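PDB 6GZU: conserved membrane protein from Chlamydia abortus, which acts as a secreted effector that combines deubiquitinating and acetyltransferase activities and induces Golgi fragmentation, this chain being its C-terminal catalytic part. Local coordinates for residues 141-145 / 176-180; 20-24 / 41-45; 133-137 / 204-208. One frame throughout, in Å; residues are numbered along the deposited sequence.

Interaction 1 (141-145 / 176-180)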
ATOM      1  N   ASN A 141       8.943  -1.173   4.628  1.00 19.40           N
ATOM      2  CA  ASN A 141       9.199  -1.406   6.049  1.00 20.14           C
ATOM      3  C   ASN A 141      10.577  -0.852   6.354  1.00 20.70           C
ATOM      4  O   ASN A 141      11.606  -1.412   5.919  1.00 21.94           O
ATOM      5  CB  ASN A 141       9.082  -2.900   6.403  1.00 22.32           C
ATOM      6  CG  ASN A 141       9.190  -3.179   7.878  1.00 24.00           C
ATOM      7  OD1 ASN A 141       9.988  -2.558   8.588  1.00 24.99           O
ATOM      8  ND2 ASN A 141       8.412  -4.139   8.365  1.00 26.11           N
ATOM      9  N   LEU A 142      10.622   0.284   7.046  1.00 21.62           N
ATOM     10  CA  LEU A 142      11.907   0.934   7.284  1.00 22.98           C
ATOM     11  C   LEU A 142      12.775   0.151   8.281  1.00 25.70           C
ATOM     12  O   LEU A 142      14.023   0.193   8.211  1.00 26.78           O
ATOM     13  CB  LEU A 142      11.693   2.375   7.812  1.00 23.10           C
ATOM     14  CG  LEU A 142      10.913   3.367   6.912  1.00 22.85           C
ATOM     15  CD1 LEU A 142      10.755   4.696   7.630  1.00 23.54           C
ATOM     16  CD2 LEU A 142      11.644   3.567   5.571  1.00 22.39           C
ATOM     17  N   ASP A 143      12.134  -0.543   9.221  1.00 26.11           N
ATOM     18  CA  ASP A 143      12.875  -1.276  10.250  1.00 29.36           C
ATOM     19  C   ASP A 143      13.571  -2.487   9.645  1.00 29.07           C
ATOM     20  O   ASP A 143      14.718  -2.793   9.991  1.00 31.08           O
ATOM     21  CB  ASP A 143      11.939  -1.730  11.388  1.00 33.39           C
ATOM     22  CG  ASP A 143      11.566  -0.601  12.337  1.00 37.86           C
ATOM     23  OD1 ASP A 143      12.445   0.227  12.716  1.00 40.47           O
ATOM     24  OD2 ASP A 143      10.387  -0.551  12.724  1.00 40.57           O
ATOM     25  N   ARG A 144      12.895  -3.134   8.698  1.00 25.91           N
ATOM     26  CA  ARG A 144      13.419  -4.357   8.084  1.00 24.32           C
ATOM     27  C   ARG A 144      14.163  -4.083   6.779  1.00 24.47           C
ATOM     28  O   ARG A 144      14.776  -5.005   6.204  1.00 24.11           O
ATOM     29  CB  ARG A 144      12.297  -5.397   7.864  1.00 24.80           C
ATOM     30  CG  ARG A 144      11.854  -6.034   9.179  1.00 27.11           C
ATOM     31  CD  ARG A 144      10.603  -6.833   9.022  1.00 28.97           C
ATOM     32  NE  ARG A 144      10.786  -7.990   8.160  1.00 30.24           N
ATOM     33  CZ  ARG A 144      11.100  -9.220   8.579  1.00 32.09           C
ATOM     34  NH1 ARG A 144      11.341  -9.466   9.857  1.00 33.38           N
ATOM     35  NH2 ARG A 144      11.170 -10.213   7.705  1.00 32.89           N
ATOM     36  N   ARG A 145      14.159  -2.822   6.343  1.00 23.81           N
ATOM     37  CA  ARG A 145      14.817  -2.395   5.076  1.00 23.66           C
ATOM     38  C   ARG A 145      14.339  -3.294   3.937  1.00 22.01           C
ATOM     39  O   ARG A 145      15.148  -3.936   3.202  1.00 23.51           O
ATOM     40  CB  ARG A 145      16.339  -2.385   5.172  1.00 23.11           C
ATOM     41  CG  ARG A 145      16.809  -1.455   6.262  1.00 22.83           C
ATOM     42  CD  ARG A 145      18.364  -1.373   6.232  1.00 24.16           C
ATOM     43  NE  ARG A 145      18.883  -0.452   5.244  1.00 23.13           N
ATOM     44  CZ  ARG A 145      19.470  -0.802   4.111  1.00 24.54           C
ATOM     45  NH1 ARG A 145      19.480  -2.075   3.698  1.00 26.66           N
ATOM     46  NH2 ARG A 145      19.990   0.156   3.331  1.00 24.39           N
ATOM     47  N   VAL A 176      19.196   6.337   2.065  1.00 22.35           N
ATOM     48  CA  VAL A 176      18.756   7.216   3.164  1.00 23.32           C
ATOM     49  C   VAL A 176      18.754   6.502   4.503  1.00 23.71           C
ATOM     50  O   VAL A 176      19.096   7.100   5.528  1.00 24.49           O
ATOM     51  CB  VAL A 176      17.326   7.791   2.859  1.00 24.78           C
ATOM     52  CG1 VAL A 176      16.753   8.598   4.078  1.00 24.88           C
ATOM     53  CG2 VAL A 176      17.386   8.662   1.588  1.00 26.00           C
ATOM     54  N   TYR A 177      18.319   5.237   4.502  1.00 21.57           N
ATOM     55  CA  TYR A 177      18.247   4.399   5.703  1.00 21.19           C
ATOM     56  C   TYR A 177      19.359   3.380   5.604  1.00 22.18           C
ATOM     57  O   TYR A 177      19.188   2.361   4.923  1.00 22.68           O
ATOM     58  CB  TYR A 177      16.896   3.702   5.784  1.00 21.70           C
ATOM     59  CG  TYR A 177      15.777   4.716   5.887  1.00 22.31           C
ATOM     60  CD1 TYR A 177      15.358   5.196   7.105  1.00 25.28           C
ATOM     61  CD2 TYR A 177      15.174   5.233   4.721  1.00 25.02           C
ATOM     62  CE1 TYR A 177      14.358   6.123   7.170  1.00 28.16           C
ATOM     63  CE2 TYR A 177      14.187   6.160   4.770  1.00 27.91           C
ATOM     64  CZ  TYR A 177      13.783   6.625   6.009  1.00 29.15           C
ATOM     65  OH  TYR A 177      12.796   7.565   6.195  1.00 34.75           O
ATOM     66  N   PRO A 178      20.491   3.635   6.257  1.00 21.78           N
ATOM     67  CA  PRO A 178      21.643   2.722   6.025  1.00 21.96           C
ATOM     68  C   PRO A 178      21.468   1.326   6.613  1.00 21.81           C
ATOM     69  O   PRO A 178      20.629   1.127   7.507  1.00 22.97           O
ATOM     70  CB  PRO A 178      22.812   3.443   6.749  1.00 22.87           C
ATOM     71  CG  PRO A 178      22.356   4.836   6.848  1.00 22.68           C
ATOM     72  CD  PRO A 178      20.876   4.747   7.142  1.00 21.92           C
ATOM     73  N   ASP A 179      22.248   0.363   6.122  1.00 22.24           N
ATOM     74  CA  ASP A 179      22.260  -0.960   6.710  1.00 24.09           C
ATOM     75  C   ASP A 179      23.206  -1.044   7.909  1.00 23.62           C
ATOM     76  O   ASP A 179      23.938  -0.072   8.257  1.00 24.52           O
ATOM     77  CB  ASP A 179      22.541  -2.047   5.650  1.00 25.72           C
ATOM     78  CG  ASP A 179      23.937  -1.992   5.086  1.00 27.59           C
ATOM     79  OD1 ASP A 179      24.920  -1.752   5.822  1.00 26.65           O
ATOM     80  OD2 ASP A 179      24.097  -2.316   3.870  1.00 31.00           O
ATOM     81  N   ALA A 180      23.175  -2.205   8.565  1.00 25.60           N
ATOM     82  CA  ALA A 180      23.921  -2.400   9.803  1.00 25.71           C
ATOM     83  C   ALA A 180      25.415  -2.399   9.600  1.00 24.84           C
ATOM     84  O   ALA A 180      26.169  -2.242  10.576  1.00 25.90           O
ATOM     85  CB  ALA A 180      23.491  -3.689  10.501  1.00 29.45           C
TER
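A single backbone carbonyl receives two hydrogen bonds from one guanidinium: Arg-145 NE and Arg-145 NH2 each lie 2.8 Å from Tyr-177 O. Arginine suits the task because its long chain spans the gap between two surface loops and its planar end presents two N-H groups along the same edge; NH2 also donates to Ser-185 O, so the group also ties down a later part of the same loop. Over one face of the guanidinium lies Asp-179 N, 3.6 Å from Arg-145 NE. Arg-145 itself has left-handed backbone angles (52°/56°), unusual for a residue with a side chain. They close the tight connection of a beta-hairpin, for residues 142-145 join the antiparallel neighbours 134-141 and 146-150. Asn-141 OD1 starts this turn as an Asx motif, accepting from Arg-144 N at 3.0 Å. Beside the arginine the contact is apolar: the buried Leu-142 sets its CD2 3.8 Å from the centroid of the Tyr-177 ring, 15° off the normal, a CH-pi contact in which one methyl of the branched side chain rests on the flat ring face. The tyrosine side chain also touches Leu-59 and lies about 7 Å from that of the zinc ligand His-60.

Interaction 2 (20-24 / 41-45)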
ATOM      1  N   HIS A  20     -11.404   0.943  -3.575  1.00 28.51           N
ATOM      2  CA  HIS A  20     -10.389   1.697  -2.865  1.00 27.91           C
ATOM      3  C   HIS A  20     -10.870   2.106  -1.467  1.00 27.48           C
ATOM      4  O   HIS A  20     -10.093   2.059  -0.502  1.00 27.52           O
ATOM      5  CB  HIS A  20     -10.005   2.930  -3.643  1.00 27.94           C
ATOM      6  CG  HIS A  20      -8.820   3.649  -3.075  1.00 27.88           C
ATOM      7  ND1 HIS A  20      -8.766   5.018  -2.974  1.00 32.52           N
ATOM      8  CD2 HIS A  20      -7.617   3.189  -2.643  1.00 28.01           C
ATOM      9  CE1 HIS A  20      -7.590   5.377  -2.482  1.00 32.81           C
ATOM     10  NE2 HIS A  20      -6.881   4.283  -2.254  1.00 31.31           N
ATOM     11  N   LEU A  21     -12.124   2.530  -1.334  1.00 28.82           N
ATOM     12  CA  LEU A  21     -12.613   2.991  -0.019  1.00 31.04           C
ATOM     13  C   LEU A  21     -12.674   1.859   1.019  1.00 28.58           C
ATOM     14  O   LEU A  21     -12.310   2.060   2.188  1.00 26.64           O
ATOM     15  CB  LEU A  21     -13.981   3.716  -0.134  1.00 36.56           C
ATOM     16  CG  LEU A  21     -13.858   5.024  -0.944  1.00 40.14           C
ATOM     17  CD1 LEU A  21     -15.180   5.747  -1.142  1.00 40.35           C
ATOM     18  CD2 LEU A  21     -12.850   5.969  -0.313  1.00 41.36           C
ATOM     19  N   GLU A  22     -13.096   0.670   0.590  1.00 27.98           N
ATOM     20  CA  GLU A  22     -13.130  -0.504   1.481  1.00 27.17           C
ATOM     21  C   GLU A  22     -11.737  -0.940   1.897  1.00 24.86           C
ATOM     22  O   GLU A  22     -11.491  -1.238   3.080  1.00 25.76           O
ATOM     23  CB  GLU A  22     -13.879  -1.659   0.832  1.00 30.70           C
ATOM     24  CG  GLU A  22     -15.354  -1.437   0.940  1.00 35.77           C
ATOM     25  CD  GLU A  22     -16.226  -2.014  -0.177  1.00 40.56           C
ATOM     26  OE1 GLU A  22     -15.838  -2.074  -1.362  1.00 41.80           O
ATOM     27  OE2 GLU A  22     -17.367  -2.362   0.145  1.00 42.79           O
ATOM     28  N   ILE A  23     -10.804  -0.920   0.953  1.00 22.68           N
ATOM     29  CA  ILE A  23      -9.432  -1.239   1.294  1.00 20.32           C
ATOM     30  C   ILE A  23      -8.880  -0.193   2.271  1.00 20.76           C
ATOM     31  O   ILE A  23      -8.291  -0.528   3.299  1.00 19.80           O
ATOM     32  CB  ILE A  23      -8.553  -1.247   0.034  1.00 20.81           C
ATOM     33  CG1 ILE A  23      -8.928  -2.436  -0.861  1.00 23.36           C
ATOM     34  CG2 ILE A  23      -7.076  -1.330   0.426  1.00 22.74           C
ATOM     35  CD1 ILE A  23      -8.419  -2.295  -2.316  1.00 24.86           C
ATOM     36  N   SER A  24      -9.090   1.079   1.962  1.00 21.21           N
ATOM     37  CA  SER A  24      -8.589   2.132   2.843  1.00 21.75           C
ATOM     38  C   SER A  24      -9.217   2.055   4.227  1.00 21.16           C
ATOM     39  O   SER A  24      -8.549   2.381   5.205  1.00 21.91           O
ATOM     40  CB  SER A  24      -8.858   3.501   2.230  1.00 23.51           C
ATOM     41  OG  SER A  24      -8.035   3.683   1.094  1.00 24.03           O
ATOM     42  N   SER A  41      -2.756   8.160   0.852  1.00 20.25           N
ATOM     43  CA  SER A  41      -3.914   8.979   0.485  1.00 20.63           C
ATOM     44  C   SER A  41      -5.206   8.188   0.419  1.00 21.31           C
ATOM     45  O   SER A  41      -5.267   7.130  -0.205  1.00 23.86           O
ATOM     46  CB  SER A  41      -3.675   9.565  -0.896  1.00 22.13           C
ATOM     47  OG  SER A  41      -4.876  10.153  -1.374  1.00 23.23           O
ATOM     48  N   LEU A  42      -6.248   8.703   1.060  1.00 22.74           N
ATOM     49  CA  LEU A  42      -7.578   8.082   0.997  1.00 22.89           C
ATOM     50  C   LEU A  42      -8.298   8.464  -0.292  1.00 26.63           C
ATOM     51  O   LEU A  42      -9.394   7.952  -0.576  1.00 28.32           O
ATOM     52  CB  LEU A  42      -8.436   8.502   2.192  1.00 23.57           C
ATOM     53  CG  LEU A  42      -7.824   8.327   3.582  1.00 24.86           C
ATOM     54  CD1 LEU A  42      -8.846   8.677   4.670  1.00 23.88           C
ATOM     55  CD2 LEU A  42      -7.295   6.898   3.798  1.00 25.90           C
ATOM     56  N   TYR A  43      -7.688   9.344  -1.082  1.00 25.49           N
ATOM     57  CA  TYR A  43      -8.328   9.903  -2.273  1.00 28.59           C
ATOM     58  C   TYR A  43      -7.798   9.334  -3.610  1.00 28.77           C
ATOM     59  O   TYR A  43      -8.575   9.107  -4.551  1.00 31.36           O
ATOM     60  CB  TYR A  43      -8.158  11.417  -2.249  1.00 32.72           C
ATOM     61  CG  TYR A  43      -8.883  12.148  -3.328  1.00 37.35           C
ATOM     62  CD1 TYR A  43     -10.265  12.188  -3.347  1.00 40.43           C
ATOM     63  CD2 TYR A  43      -8.189  12.842  -4.306  1.00 41.66           C
ATOM     64  CE1 TYR A  43     -10.950  12.887  -4.334  1.00 43.50           C
ATOM     65  CE2 TYR A  43      -8.860  13.536  -5.302  1.00 44.57           C
ATOM     66  CZ  TYR A  43     -10.240  13.550  -5.308  1.00 45.70           C
ATOM     67  OH  TYR A  43     -10.907  14.243  -6.294  1.00 49.12           O
ATOM     68  N   THR A  44      -6.483   9.111  -3.706  1.00 28.33           N
ATOM     69  CA  THR A  44      -5.851   8.660  -4.954  1.00 28.57           C
ATOM     70  C   THR A  44      -5.070   7.373  -4.711  1.00 25.03           C
ATOM     71  O   THR A  44      -4.055   7.384  -3.996  1.00 26.44           O
ATOM     72  CB  THR A  44      -4.880   9.749  -5.501  1.00 30.41           C
ATOM     73  OG1 THR A  44      -5.585  10.999  -5.636  1.00 34.54           O
ATOM     74  CG2 THR A  44      -4.274   9.335  -6.850  1.00 31.03           C
ATOM     75  N   PRO A  45      -5.499   6.248  -5.318  1.00 23.32           N
ATOM     76  CA  PRO A  45      -4.670   5.027  -5.209  1.00 21.99           C
ATOM     77  C   PRO A  45      -3.381   5.214  -5.993  1.00 21.19           C
ATOM     78  O   PRO A  45      -3.325   6.074  -6.877  1.00 22.89           O
ATOM     79  CB  PRO A  45      -5.483   3.943  -5.952  1.00 24.34           C
ATOM     80  CG  PRO A  45      -6.842   4.589  -6.217  1.00 25.36           C
ATOM     81  CD  PRO A  45      -6.689   6.067  -6.171  1.00 25.16           C
TER
HETATM   82  O   HOH W   1      -4.503   4.526  -1.104  1.00 45.87           O
HETATM   83  O   HOH W   2      -5.219   4.302   1.210  1.00 28.14           O
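This is a loop-on-helix contact, part apolar and part water-mediated, in which the first turn of helix 20-33 meets the loop between strand 37-38 and helix 51-58. His-20 is its centre. Pro-45 packs over one face of the flat imidazole, its CG 3.7 Å from the His-20 ring centroid and 5° off the normal, a CH-pi contact, while His-20 CE1 reaches Pro-45 N at 3.6 Å. One turn on, the small Ser-24 leaves space for a leucine methyl, with Ser-24 CB 4.1 Å from Leu-42 CD2. The loop holds its own shape: Ser-41 OG accepts from Tyr-43 N at 2.9 Å, an ST turn, and from Thr-44 N at 3.0 Å, which makes it an ST motif as well, and also pairs with Asp-86. Ser-41 O takes hydrogen bonds from two waters, one 2.7 Å from His-20 NE2, the other 2.9 Å from Ser-24 OG. The direct contacts are thus van der Waals and CH-pi, while His-20 NE2 and Ser-24 OG reach Ser-41 O through water.

Interaction 3 (133-137 / 204-208)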
ATOM      1  N   SER A 133     -10.733  -3.413 -12.314  1.00 29.22           N
ATOM      2  CA  SER A 133      -9.605  -3.136 -11.405  1.00 29.88           C
ATOM      3  C   SER A 133      -8.839  -4.386 -11.040  1.00 28.96           C
ATOM      4  O   SER A 133      -9.478  -5.411 -10.789  1.00 30.09           O
ATOM      5  CB  SER A 133     -10.130  -2.609 -10.060  1.00 30.95           C
ATOM      6  OG  SER A 133     -10.804  -1.399 -10.250  1.00 33.01           O
ATOM      7  N   HIS A 134      -7.501  -4.293 -10.925  1.00 26.08           N
ATOM      8  CA  HIS A 134      -6.778  -5.280 -10.130  1.00 24.27           C
ATOM      9  C   HIS A 134      -6.019  -4.513  -9.071  1.00 22.80           C
ATOM     10  O   HIS A 134      -5.437  -3.478  -9.365  1.00 25.68           O
ATOM     11  CB  HIS A 134      -5.807  -6.157 -10.952  1.00 27.39           C
ATOM     12  CG  HIS A 134      -5.110  -7.200 -10.125  1.00 26.79           C
ATOM     13  ND1 HIS A 134      -5.807  -8.186  -9.446  1.00 26.49           N
ATOM     14  CD2 HIS A 134      -3.797  -7.385  -9.819  1.00 26.22           C
ATOM     15  CE1 HIS A 134      -4.950  -8.944  -8.776  1.00 26.48           C
ATOM     16  NE2 HIS A 134      -3.722  -8.489  -8.993  1.00 24.97           N
ATOM     17  N   TRP A 135      -6.078  -4.998  -7.835  1.00 21.08           N
ATOM     18  CA  TRP A 135      -5.415  -4.373  -6.696  1.00 19.57           C
ATOM     19  C   TRP A 135      -4.278  -5.219  -6.191  1.00 20.40           C
ATOM     20  O   TRP A 135      -4.417  -6.447  -6.062  1.00 21.44           O
ATOM     21  CB  TRP A 135      -6.428  -4.182  -5.567  1.00 20.33           C
ATOM     22  CG  TRP A 135      -7.477  -3.174  -5.853  1.00 21.04           C
ATOM     23  CD1 TRP A 135      -8.782  -3.395  -6.205  1.00 22.16           C
ATOM     24  CD2 TRP A 135      -7.336  -1.779  -5.738  1.00 21.57           C
ATOM     25  NE1 TRP A 135      -9.445  -2.201  -6.369  1.00 23.86           N
ATOM     26  CE2 TRP A 135      -8.574  -1.187  -6.044  1.00 23.54           C
ATOM     27  CE3 TRP A 135      -6.258  -0.955  -5.405  1.00 22.95           C
ATOM     28  CZ2 TRP A 135      -8.753   0.207  -6.048  1.00 24.27           C
ATOM     29  CZ3 TRP A 135      -6.441   0.418  -5.393  1.00 25.17           C
ATOM     30  CH2 TRP A 135      -7.670   0.989  -5.709  1.00 25.33           C
ATOM     31  N   THR A 136      -3.147  -4.559  -5.914  1.00 19.46           N
ATOM     32  CA  THR A 136      -2.001  -5.170  -5.270  1.00 18.64           C
ATOM     33  C   THR A 136      -1.543  -4.255  -4.156  1.00 17.94           C
ATOM     34  O   THR A 136      -2.146  -3.200  -3.917  1.00 19.61           O
ATOM     35  CB  THR A 136      -0.866  -5.377  -6.272  1.00 17.72           C
ATOM     36  OG1 THR A 136      -0.478  -4.111  -6.831  1.00 19.68           O
ATOM     37  CG2 THR A 136      -1.290  -6.293  -7.420  1.00 19.37           C
ATOM     38  N   LEU A 137      -0.488  -4.644  -3.430  1.00 16.78           N
ATOM     39  CA  LEU A 137      -0.063  -3.865  -2.249  1.00 16.72           C
ATOM     40  C   LEU A 137       1.455  -3.746  -2.261  1.00 16.53           C
ATOM     41  O   LEU A 137       2.153  -4.751  -2.428  1.00 16.95           O
ATOM     42  CB  LEU A 137      -0.504  -4.599  -0.975  1.00 17.63           C
ATOM     43  CG  LEU A 137      -0.153  -3.904   0.348  1.00 19.61           C
ATOM     44  CD1 LEU A 137      -0.967  -2.608   0.469  1.00 21.37           C
ATOM     45  CD2 LEU A 137      -0.393  -4.842   1.547  1.00 23.07           C
ATOM     46  N   CYS A 204      -9.282  -9.473  -5.090  1.00 25.45           N
ATOM     47  CA  CYS A 204      -7.915  -8.985  -4.834  1.00 25.09           C
ATOM     48  C   CYS A 204      -7.818  -8.026  -3.672  1.00 24.19           C
ATOM     49  O   CYS A 204      -6.807  -8.089  -2.921  1.00 23.86           O
ATOM     50  CB  CYS A 204      -7.362  -8.317  -6.094  1.00 26.80           C
ATOM     51  SG  CYS A 204      -8.541  -7.147  -6.828  1.00 28.01           S
ATOM     52  N   GLY A 205      -8.789  -7.106  -3.537  1.00 23.34           N
ATOM     53  CA  GLY A 205      -8.739  -6.106  -2.465  1.00 24.56           C
ATOM     54  C   GLY A 205      -8.883  -6.734  -1.086  1.00 25.57           C
ATOM     55  O   GLY A 205      -8.290  -6.260  -0.108  1.00 24.38           O
ATOM     56  N   ILE A 206      -9.655  -7.809  -1.002  1.00 25.73           N
ATOM     57  CA  ILE A 206      -9.838  -8.508   0.271  1.00 25.65           C
ATOM     58  C   ILE A 206      -8.552  -9.268   0.585  1.00 23.85           C
ATOM     59  O   ILE A 206      -8.038  -9.193   1.715  1.00 22.64           O
ATOM     60  CB  ILE A 206     -10.994  -9.479   0.179  1.00 27.25           C
ATOM     61  CG1 ILE A 206     -12.263  -8.713  -0.216  1.00 29.47           C
ATOM     62  CG2 ILE A 206     -11.175 -10.205   1.507  1.00 29.23           C
ATOM     63  CD1 ILE A 206     -13.455  -9.608  -0.551  1.00 29.04           C
ATOM     64  N   TRP A 207      -7.983  -9.932  -0.412  1.00 22.32           N
ATOM     65  CA  TRP A 207      -6.753 -10.669  -0.168  1.00 21.47           C
ATOM     66  C   TRP A 207      -5.616  -9.774   0.344  1.00 20.41           C
ATOM     67  O   TRP A 207      -4.881 -10.151   1.281  1.00 20.80           O
ATOM     68  CB  TRP A 207      -6.274 -11.342  -1.465  1.00 22.75           C
ATOM     69  CG  TRP A 207      -6.927 -12.653  -1.704  1.00 27.96           C
ATOM     70  CD1 TRP A 207      -7.807 -12.986  -2.717  1.00 30.48           C
ATOM     71  CD2 TRP A 207      -6.705 -13.833  -0.953  1.00 32.53           C
ATOM     72  NE1 TRP A 207      -8.168 -14.288  -2.594  1.00 34.02           N
ATOM     73  CE2 TRP A 207      -7.485 -14.851  -1.547  1.00 35.70           C
ATOM     74  CE3 TRP A 207      -5.927 -14.135   0.176  1.00 36.24           C
ATOM     75  CZ2 TRP A 207      -7.535 -16.150  -1.038  1.00 39.88           C
ATOM     76  CZ3 TRP A 207      -5.972 -15.427   0.676  1.00 40.23           C
ATOM     77  CH2 TRP A 207      -6.755 -16.429   0.058  1.00 41.59           C
ATOM     78  N   LEU A 208      -5.402  -8.622  -0.290  1.00 19.33           N
ATOM     79  CA  LEU A 208      -4.257  -7.796   0.106  1.00 19.49           C
ATOM     80  C   LEU A 208      -4.529  -7.210   1.496  1.00 19.62           C
ATOM     81  O   LEU A 208      -3.569  -7.007   2.272  1.00 19.65           O
ATOM     82  CB  LEU A 208      -3.977  -6.703  -0.925  1.00 20.90           C
ATOM     83  CG  LEU A 208      -4.997  -5.557  -1.068  1.00 20.45           C
ATOM     84  CD1 LEU A 208      -4.717  -4.430  -0.020  1.00 21.91           C
ATOM     85  CD2 LEU A 208      -4.982  -4.997  -2.490  1.00 22.16           C
TER
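Leu-208 forms the apolar centre, its CD2 3.5 Å from Trp-135 CB and its CB 4.1 Å from Leu-137 CB. Strand alternation turns Trp-135 and Leu-137 toward the helix and Thr-136 away, although Thr-136 O still comes within 3.6 Å of Leu-208 CD2. Gly-205 brings bare backbone alongside the tryptophan, Gly-205 N lying 4.3 Å from Trp-135 CB. Further out the contact becomes polar at Cys-204, in the first turn of helix 204-217. Trp-135 N donates to Cys-204 SG at 3.4 Å, and the sulfur sits at the edge of the indole, 3.8 Å from Trp-135 CD1. On the other flank His-134 ND1 is 3.9 Å from Cys-204 SG, while His-134 NE2 is hydrogen-bonded to Asp-151. This geometry is consistent with the Cys-His-Asp catalytic triad of CE-clan cysteine proteases, with a nucleophile at a helix start and a histidine on a strand. Strand 134-137 and helix 204-208 run nearly parallel, at 12° and 7.3 Å between axes. Ile-23 of helix 20-33 and Phe-150 of strand 146-150 also pack on Leu-208, while Ile-206 and Trp-207 face helix 228-241.

Overall arrangement
Interaction 3 is the buried core contact, sheet against helix, and interaction 2 lies partly buried beside it: their centres are 12 Å apart, and Trp-135 joins them, its CH2 packing 3.7 Å from both His-20 CB and Pro-45 CB. Interaction 1 is a surface contact on the opposite side of the chain's centre from both. It is nonetheless tied to interaction 3 through strand 134-141, whose start carries residues 133-137 and whose end leads into 141-145. The chemistry differs with place: hydrocarbon and one N-H...S hydrogen bond, Trp-135 N to Cys-204 SG, in interaction 3; a proline-on-imidazole CH-pi contact with bridging waters in interaction 2; arginine-to-carbonyl bonding beside the Leu-142/Tyr-177 CH-pi pair in interaction 1.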